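Local coordinates for putative permease protein, ABC transporter (Porphyromonas gingivalis, PDB 3IS6) that is probably the periplasmic, MacB-like core domain of an ABC transporter permease, whose whole-length protein is thought to move substrates across the membrane, at residues I51-Y63 with R179-S191. Sequence-based numbering, arbitrary orientation.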
ATOM      1  N   ILE A  51     -20.167  14.339 -11.637  1.00 24.10           N
ATOM      2  CA  ILE A  51     -20.192  14.872 -12.976  1.00 23.96           C
ATOM      3  C   ILE A  51     -21.376  14.374 -13.763  1.00 24.50           C
ATOM      4  O   ILE A  51     -21.590  13.201 -13.883  1.00 24.62           O
ATOM      5  CB  ILE A  51     -18.925  14.517 -13.715  1.00 23.71           C
ATOM      6  CG1 ILE A  51     -17.716  15.034 -12.962  1.00 22.77           C
ATOM      7  CG2 ILE A  51     -18.970  15.061 -15.084  1.00 23.47           C
ATOM      8  CD1 ILE A  51     -17.455  16.420 -13.156  1.00 19.90           C
ATOM      9  N   PRO A  52     -22.147  15.303 -14.286  1.00 24.84           N
ATOM     10  CA  PRO A  52     -23.373  14.999 -14.993  1.00 25.00           C
ATOM     11  C   PRO A  52     -23.112  14.288 -16.277  1.00 24.53           C
ATOM     12  O   PRO A  52     -22.198  14.621 -16.953  1.00 25.25           O
ATOM     13  CB  PRO A  52     -23.910  16.389 -15.309  1.00 25.09           C
ATOM     14  CG  PRO A  52     -22.763  17.186 -15.456  1.00 25.41           C
ATOM     15  CD  PRO A  52     -21.833  16.727 -14.405  1.00 25.20           C
ATOM     16  N   GLY A  53     -23.937  13.337 -16.619  1.00 23.89           N
ATOM     17  CA  GLY A  53     -23.738  12.641 -17.853  1.00 23.03           C
ATOM     18  C   GLY A  53     -22.754  11.500 -17.803  1.00 22.17           C
ATOM     19  O   GLY A  53     -22.463  10.930 -18.810  1.00 22.32           O
ATOM     20  N   VAL A  54     -22.266  11.162 -16.630  1.00 21.26           N
ATOM     21  CA  VAL A  54     -21.399  10.014 -16.481  1.00 20.38           C
ATOM     22  C   VAL A  54     -22.233   8.842 -16.056  1.00 20.66           C
ATOM     23  O   VAL A  54     -22.849   8.892 -15.042  1.00 20.65           O
ATOM     24  CB  VAL A  54     -20.384  10.295 -15.408  1.00 20.03           C
ATOM     25  CG1 VAL A  54     -19.607   9.095 -15.068  1.00 19.32           C
ATOM     26  CG2 VAL A  54     -19.519  11.365 -15.828  1.00 18.96           C
ATOM     27  N   GLU A  55     -22.318   7.821 -16.873  1.00 20.04           N
ATOM     28  CA  GLU A  55     -22.964   6.599 -16.491  1.00 20.79           C
ATOM     29  C   GLU A  55     -22.263   5.769 -15.428  1.00 20.58           C
ATOM     30  O   GLU A  55     -22.865   5.283 -14.515  1.00 19.55           O
ATOM     31  CB  GLU A  55     -23.127   5.746 -17.717  1.00 21.17           C
ATOM     32  CG  GLU A  55     -24.172   4.734 -17.643  1.00 24.87           C
ATOM     33  CD  GLU A  55     -24.458   4.081 -18.961  1.00 29.39           C
ATOM     34  OE1 GLU A  55     -24.522   4.778 -19.972  1.00 30.91           O
ATOM     35  OE2 GLU A  55     -24.639   2.861 -18.975  1.00 29.82           O
ATOM     36  N   LEU A  56     -20.979   5.562 -15.610  1.00 19.88           N
ATOM     37  CA  LEU A  56     -20.213   4.773 -14.693  1.00 20.22           C
ATOM     38  C   LEU A  56     -18.772   5.232 -14.743  1.00 20.16           C
ATOM     39  O   LEU A  56     -18.310   5.582 -15.784  1.00 19.66           O
ATOM     40  CB  LEU A  56     -20.321   3.321 -15.103  1.00 20.85           C
ATOM     41  CG  LEU A  56     -19.635   2.223 -14.302  1.00 20.74           C
ATOM     42  CD1 LEU A  56     -20.338   2.069 -13.014  1.00 20.43           C
ATOM     43  CD2 LEU A  56     -19.587   0.940 -15.007  1.00 19.91           C
ATOM     44  N   ALA A  57     -18.087   5.229 -13.609  1.00 19.66           N
ATOM     45  CA  ALA A  57     -16.655   5.420 -13.546  1.00 19.40           C
ATOM     46  C   ALA A  57     -15.989   4.401 -12.639  1.00 19.41           C
ATOM     47  O   ALA A  57     -16.534   4.011 -11.671  1.00 19.77           O
ATOM     48  CB  ALA A  57     -16.327   6.742 -13.106  1.00 19.17           C
ATOM     49  N   THR A  58     -14.796   3.985 -12.996  1.00 19.93           N
ATOM     50  CA  THR A  58     -14.049   3.023 -12.224  1.00 19.75           C
ATOM     51  C   THR A  58     -12.554   3.251 -12.354  1.00 19.97           C
ATOM     52  O   THR A  58     -12.136   3.900 -13.248  1.00 20.18           O
ATOM     53  CB  THR A  58     -14.475   1.578 -12.535  1.00 19.28           C
ATOM     54  OG1 THR A  58     -14.094   0.726 -11.475  1.00 20.39           O
ATOM     55  CG2 THR A  58     -13.884   1.060 -13.806  1.00 20.88           C
ATOM     56  N   ARG A  59     -11.783   2.700 -11.439  1.00 19.84           N
ATOM     57  CA  ARG A  59     -10.357   2.892 -11.371  1.00 20.24           C
ATOM     58  C   ARG A  59      -9.597   1.577 -11.273  1.00 20.23           C
ATOM     59  O   ARG A  59     -10.045   0.668 -10.676  1.00 19.76           O
ATOM     60  CB  ARG A  59     -10.001   3.789 -10.200  1.00 20.53           C
ATOM     61  CG  ARG A  59     -10.345   3.237  -8.835  1.00 22.77           C
ATOM     62  CD  ARG A  59     -10.229   4.244  -7.740  1.00 23.14           C
ATOM     63  NE  ARG A  59     -11.062   3.912  -6.606  1.00 21.71           N
ATOM     64  CZ  ARG A  59     -11.022   4.495  -5.426  1.00 23.10           C
ATOM     65  NH1 ARG A  59     -10.187   5.466  -5.167  1.00 22.58           N
ATOM     66  NH2 ARG A  59     -11.845   4.095  -4.493  1.00 22.45           N
ATOM     67  N   THR A  60      -8.435   1.527 -11.887  1.00 19.25           N
ATOM     68  CA  THR A  60      -7.508   0.434 -11.727  1.00 19.62           C
ATOM     69  C   THR A  60      -6.090   0.933 -11.453  1.00 19.17           C
ATOM     70  O   THR A  60      -5.765   2.038 -11.755  1.00 18.95           O
ATOM     71  CB  THR A  60      -7.479  -0.479 -12.965  1.00 19.71           C
ATOM     72  OG1 THR A  60      -6.927   0.212 -14.058  1.00 20.82           O
ATOM     73  CG2 THR A  60      -8.831  -0.931 -13.337  1.00 19.92           C
ATOM     74  N   THR A  61      -5.270   0.102 -10.841  1.00 19.05           N
ATOM     75  CA  THR A  61      -3.843   0.308 -10.813  1.00 18.98           C
ATOM     76  C   THR A  61      -3.079  -1.001 -11.018  1.00 19.20           C
ATOM     77  O   THR A  61      -3.374  -1.967 -10.395  1.00 19.41           O
ATOM     78  CB  THR A  61      -3.380   1.085  -9.567  1.00 19.20           C
ATOM     79  OG1 THR A  61      -1.994   1.366  -9.662  1.00 19.90           O
ATOM     80  CG2 THR A  61      -3.622   0.331  -8.326  1.00 19.90           C
ATOM     81  N   LEU A  62      -2.100  -0.993 -11.892  1.00 19.01           N
ATOM     82  CA  LEU A  62      -1.355  -2.178 -12.203  1.00 17.77           C
ATOM     83  C   LEU A  62      -0.273  -2.406 -11.200  1.00 17.49           C
ATOM     84  O   LEU A  62       0.495  -1.546 -10.967  1.00 17.81           O
ATOM     85  CB  LEU A  62      -0.704  -2.034 -13.552  1.00 19.12           C
ATOM     86  CG  LEU A  62       0.189  -3.170 -14.001  1.00 19.66           C
ATOM     87  CD1 LEU A  62      -0.586  -4.348 -14.379  1.00 20.88           C
ATOM     88  CD2 LEU A  62       1.053  -2.768 -15.112  1.00 23.45           C
ATOM     89  N   TYR A  63      -0.278  -3.540 -10.542  1.00 15.75           N
ATOM     90  CA  TYR A  63       0.859  -3.942  -9.777  1.00 15.41           C
ATOM     91  C   TYR A  63       2.050  -4.375 -10.598  1.00 15.67           C
ATOM     92  O   TYR A  63       3.134  -3.963 -10.349  1.00 16.69           O
ATOM     93  CB  TYR A  63       0.533  -4.975  -8.735  1.00 14.67           C
ATOM     94  CG  TYR A  63       1.736  -5.318  -7.924  1.00 14.70           C
ATOM     95  CD1 TYR A  63       2.143  -4.512  -6.901  1.00 15.46           C
ATOM     96  CD2 TYR A  63       2.496  -6.433  -8.217  1.00 15.53           C
ATOM     97  CE1 TYR A  63       3.240  -4.814  -6.189  1.00 15.10           C
ATOM     98  CE2 TYR A  63       3.584  -6.737  -7.515  1.00 15.78           C
ATOM     99  CZ  TYR A  63       3.959  -5.927  -6.495  1.00 16.01           C
ATOM    100  OH  TYR A  63       5.065  -6.234  -5.777  1.00 19.62           O
ATOM    101  N   ARG A 179      -0.911   6.911 -10.245  1.00 12.69           N
ATOM    102  CA  ARG A 179      -0.752   5.537 -10.639  1.00 11.64           C
ATOM    103  C   ARG A 179      -2.020   4.804 -11.064  1.00 10.90           C
ATOM    104  O   ARG A 179      -1.954   3.653 -11.338  1.00 10.41           O
ATOM    105  CB  ARG A 179      -0.064   4.763  -9.528  1.00 11.98           C
ATOM    106  CG  ARG A 179      -0.906   4.541  -8.309  1.00 12.02           C
ATOM    107  CD  ARG A 179      -0.194   3.672  -7.324  1.00 14.37           C
ATOM    108  NE  ARG A 179      -0.090   2.330  -7.806  1.00 13.81           N
ATOM    109  CZ  ARG A 179       0.733   1.418  -7.355  1.00 15.01           C
ATOM    110  NH1 ARG A 179       1.546   1.680  -6.375  1.00 14.91           N
ATOM    111  NH2 ARG A 179       0.732   0.236  -7.894  1.00 14.05           N
ATOM    112  N   TYR A 180      -3.151   5.489 -11.102  1.00 10.02           N
ATOM    113  CA  TYR A 180      -4.433   4.895 -11.420  1.00  9.42           C
ATOM    114  C   TYR A 180      -4.934   5.272 -12.818  1.00  9.07           C
ATOM    115  O   TYR A 180      -4.744   6.344 -13.261  1.00  9.00           O
ATOM    116  CB  TYR A 180      -5.503   5.331 -10.422  1.00  8.81           C
ATOM    117  CG  TYR A 180      -5.267   4.959  -8.986  1.00  8.23           C
ATOM    118  CD1 TYR A 180      -5.886   3.900  -8.424  1.00  7.05           C
ATOM    119  CD2 TYR A 180      -4.426   5.698  -8.197  1.00 10.93           C
ATOM    120  CE1 TYR A 180      -5.654   3.551  -7.118  1.00  9.10           C
ATOM    121  CE2 TYR A 180      -4.196   5.369  -6.907  1.00 11.10           C
ATOM    122  CZ  TYR A 180      -4.813   4.296  -6.370  1.00 11.30           C
ATOM    123  OH  TYR A 180      -4.581   3.974  -5.090  1.00 11.30           O
ATOM    124  N   ILE A 181      -5.611   4.370 -13.471  1.00  8.54           N
ATOM    125  CA  ILE A 181      -6.258   4.685 -14.699  1.00  8.89           C
ATOM    126  C   ILE A 181      -7.731   4.804 -14.390  1.00  9.35           C
ATOM    127  O   ILE A 181      -8.298   3.959 -13.776  1.00  6.84           O
ATOM    128  CB  ILE A 181      -6.085   3.619 -15.735  1.00  8.30           C
ATOM    129  CG1 ILE A 181      -4.623   3.348 -16.023  1.00  8.42           C
ATOM    130  CG2 ILE A 181      -6.755   4.014 -16.968  1.00  8.13           C
ATOM    131  CD1 ILE A 181      -4.420   2.244 -16.890  1.00  6.37           C
ATOM    132  N   ALA A 182      -8.330   5.882 -14.823  1.00 10.18           N
ATOM    133  CA  ALA A 182      -9.717   6.106 -14.550  1.00 11.56           C
ATOM    134  C   ALA A 182     -10.508   6.014 -15.825  1.00 12.56           C
ATOM    135  O   ALA A 182     -10.286   6.750 -16.724  1.00 13.54           O
ATOM    136  CB  ALA A 182      -9.891   7.420 -13.955  1.00 12.30           C
ATOM    137  N   TYR A 183     -11.437   5.090 -15.852  1.00 12.36           N
ATOM    138  CA  TYR A 183     -12.276   4.847 -16.975  1.00 12.25           C
ATOM    139  C   TYR A 183     -13.656   5.392 -16.690  1.00 12.70           C
ATOM    140  O   TYR A 183     -14.194   5.177 -15.653  1.00 11.16           O
ATOM    141  CB  TYR A 183     -12.381   3.375 -17.255  1.00 11.52           C
ATOM    142  CG  TYR A 183     -11.083   2.650 -17.552  1.00 12.92           C
ATOM    143  CD1 TYR A 183     -10.548   2.633 -18.809  1.00 11.29           C
ATOM    144  CD2 TYR A 183     -10.397   1.984 -16.564  1.00 10.23           C
ATOM    145  CE1 TYR A 183      -9.412   1.975 -19.069  1.00  9.67           C
ATOM    146  CE2 TYR A 183      -9.244   1.333 -16.825  1.00  8.34           C
ATOM    147  CZ  TYR A 183      -8.757   1.321 -18.078  1.00  8.88           C
ATOM    148  OH  TYR A 183      -7.613   0.660 -18.331  1.00  8.92           O
ATOM    149  N   VAL A 184     -14.193   6.105 -17.646  1.00 13.44           N
ATOM    150  CA  VAL A 184     -15.475   6.732 -17.522  1.00 14.77           C
ATOM    151  C   VAL A 184     -16.384   6.390 -18.685  1.00 15.93           C
ATOM    152  O   VAL A 184     -16.029   6.617 -19.801  1.00 16.83           O
ATOM    153  CB  VAL A 184     -15.286   8.224 -17.523  1.00 15.39           C
ATOM    154  CG1 VAL A 184     -16.536   8.919 -17.339  1.00 15.12           C
ATOM    155  CG2 VAL A 184     -14.336   8.636 -16.520  1.00 16.21           C
ATOM    156  N   ARG A 185     -17.569   5.881 -18.422  1.00 16.00           N
ATOM    157  CA  ARG A 185     -18.535   5.680 -19.465  1.00 16.14           C
ATOM    158  C   ARG A 185     -19.612   6.743 -19.431  1.00 16.58           C
ATOM    159  O   ARG A 185     -20.312   6.866 -18.481  1.00 16.47           O
ATOM    160  CB  ARG A 185     -19.174   4.317 -19.355  1.00 16.40           C
ATOM    161  CG  ARG A 185     -20.087   3.968 -20.466  1.00 15.69           C
ATOM    162  CD  ARG A 185     -21.187   3.090 -20.022  1.00 18.39           C
ATOM    163  NE  ARG A 185     -20.721   1.774 -19.712  1.00 21.40           N
ATOM    164  CZ  ARG A 185     -21.308   0.972 -18.856  1.00 20.60           C
ATOM    165  NH1 ARG A 185     -22.419   1.343 -18.264  1.00 19.60           N
ATOM    166  NH2 ARG A 185     -20.799  -0.201 -18.617  1.00 19.38           N
ATOM    167  N   LEU A 186     -19.706   7.503 -20.501  1.00 16.75           N
ATOM    168  CA  LEU A 186     -20.706   8.527 -20.665  1.00 17.39           C
ATOM    169  C   LEU A 186     -22.054   8.030 -21.177  1.00 18.12           C
ATOM    170  O   LEU A 186     -22.128   7.083 -21.897  1.00 18.14           O
ATOM    171  CB  LEU A 186     -20.182   9.606 -21.593  1.00 17.06           C
ATOM    172  CG  LEU A 186     -18.813  10.136 -21.295  1.00 18.17           C
ATOM    173  CD1 LEU A 186     -18.309  10.959 -22.367  1.00 19.18           C
ATOM    174  CD2 LEU A 186     -18.822  10.870 -20.048  1.00 18.68           C
ATOM    175  N   ARG A 187     -23.113   8.743 -20.840  1.00 18.69           N
ATOM    176  CA  ARG A 187     -24.405   8.493 -21.426  1.00 19.88           C
ATOM    177  C   ARG A 187     -24.426   8.922 -22.878  1.00 19.87           C
ATOM    178  O   ARG A 187     -23.676   9.763 -23.297  1.00 19.18           O
ATOM    179  CB  ARG A 187     -25.491   9.231 -20.681  1.00 20.41           C
ATOM    180  CG  ARG A 187     -25.308   9.280 -19.242  1.00 22.96           C
ATOM    181  CD  ARG A 187     -26.610   9.112 -18.505  1.00 28.31           C
ATOM    182  NE  ARG A 187     -26.432   9.107 -17.060  1.00 31.17           N
ATOM    183  CZ  ARG A 187     -26.713   8.072 -16.285  1.00 31.92           C
ATOM    184  NH1 ARG A 187     -27.212   6.967 -16.805  1.00 31.55           N
ATOM    185  NH2 ARG A 187     -26.510   8.156 -14.990  1.00 31.54           N
ATOM    186  N   PRO A 188     -25.339   8.359 -23.633  1.00 20.26           N
ATOM    187  CA  PRO A 188     -25.395   8.624 -25.058  1.00 20.15           C
ATOM    188  C   PRO A 188     -25.562  10.102 -25.318  1.00 20.41           C
ATOM    189  O   PRO A 188     -26.277  10.776 -24.637  1.00 20.08           O
ATOM    190  CB  PRO A 188     -26.658   7.907 -25.469  1.00 20.21           C
ATOM    191  CG  PRO A 188     -26.826   6.904 -24.509  1.00 20.54           C
ATOM    192  CD  PRO A 188     -26.401   7.446 -23.233  1.00 20.48           C
ATOM    193  N   GLY A 189     -24.837  10.604 -26.283  1.00 20.57           N
ATOM    194  CA  GLY A 189     -24.940  11.986 -26.647  1.00 20.81           C
ATOM    195  C   GLY A 189     -24.119  12.990 -25.884  1.00 20.90           C
ATOM    196  O   GLY A 189     -24.119  14.151 -26.247  1.00 20.79           O
ATOM    197  N   VAL A 190     -23.396  12.560 -24.862  1.00 20.35           N
ATOM    198  CA  VAL A 190     -22.548  13.470 -24.128  1.00 20.46           C
ATOM    199  C   VAL A 190     -21.142  13.498 -24.685  1.00 20.53           C
ATOM    200  O   VAL A 190     -20.479  12.500 -24.758  1.00 20.54           O
ATOM    201  CB  VAL A 190     -22.455  13.078 -22.683  1.00 20.61           C
ATOM    202  CG1 VAL A 190     -21.474  13.928 -21.971  1.00 19.75           C
ATOM    203  CG2 VAL A 190     -23.789  13.115 -22.031  1.00 20.73           C
ATOM    204  N   SER A 191     -20.688  14.650 -25.095  1.00 20.66           N
ATOM    205  CA  SER A 191     -19.352  14.757 -25.586  1.00 20.91           C
ATOM    206  C   SER A 191     -18.416  14.950 -24.444  1.00 20.75           C
ATOM    207  O   SER A 191     -18.716  15.648 -23.531  1.00 20.95           O
ATOM    208  CB  SER A 191     -19.222  15.899 -26.542  1.00 21.39           C
ATOM    209  OG  SER A 191     -19.170  17.079 -25.816  1.00 23.19           O
TER
HETATM  210  O   HOH W   1      -6.840  -1.282 -16.395  1.00 18.41           O
HETATM  211  O   HOH W   2      -1.858   1.647 -13.408  1.00 20.20           O
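Three groups of Arg179 meet Thr61 OG1: its backbone O, which accepts the hydroxyl proton at 2.8 Å, NE, and, weakly, NH2. Arg179 NE reaches Thr61 OG1 at 2.8 Å, in the guanidinium plane and nearly straight. The hydroxyl gets there because it lies anti to the Thr61 backbone N (chi1 -174°), while the arginine chain bends at chi3, which brings the guanidinium edge to the hydroxyl. Next door, Thr61 CB sits over one face of the Tyr180 ring, whose OH bonds to Ser170.

From here strand 54-70 and strand 181-186 run antiparallel, with paired backbone bonds at Thr60-Ile181, Thr58-Tyr183 and Leu56-Arg185. On the face of Thr60, Ile181 and Tyr183, Ile181 CG2 rests 3.5 Å above the plane of the Tyr183 ring, toward its rim, and Thr60 OG1 stands at the ring edge. A water joins Thr60 OG1 to Tyr183 OH. On the opposite face, which carries Ala57 and Val184, Val54 CG1 reaches Val184 CG1 at 3.8 Å, side chains crossing at about a right angle.

At the far end a classic beta bulge sets Glu55 and Leu56 both against Arg185. Glu55 OE2 forms a salt bridge with Arg185 NH1 (2.8 Å), met from above the carboxylate plane, the two flat groups turned 69° apart; Leu56 CD2 lies over one face of that guanidinium. Glu55 OE1 goes to Arg13, which also bonds Leu186 O. Arg187 lays its guanidinium across Glu55 CA, and the Arg187 backbone N donates to Gly53 O at 3.1 Å.

This pairing ties strand 54-70 to strand 181-186, which is itself flanked by strand 14-23 in the MacB-like core. With Arg13 and Arg185 each holding one carboxylate oxygen, Glu55 probably stays ionised and offsets the positive charge gathered at the bulge.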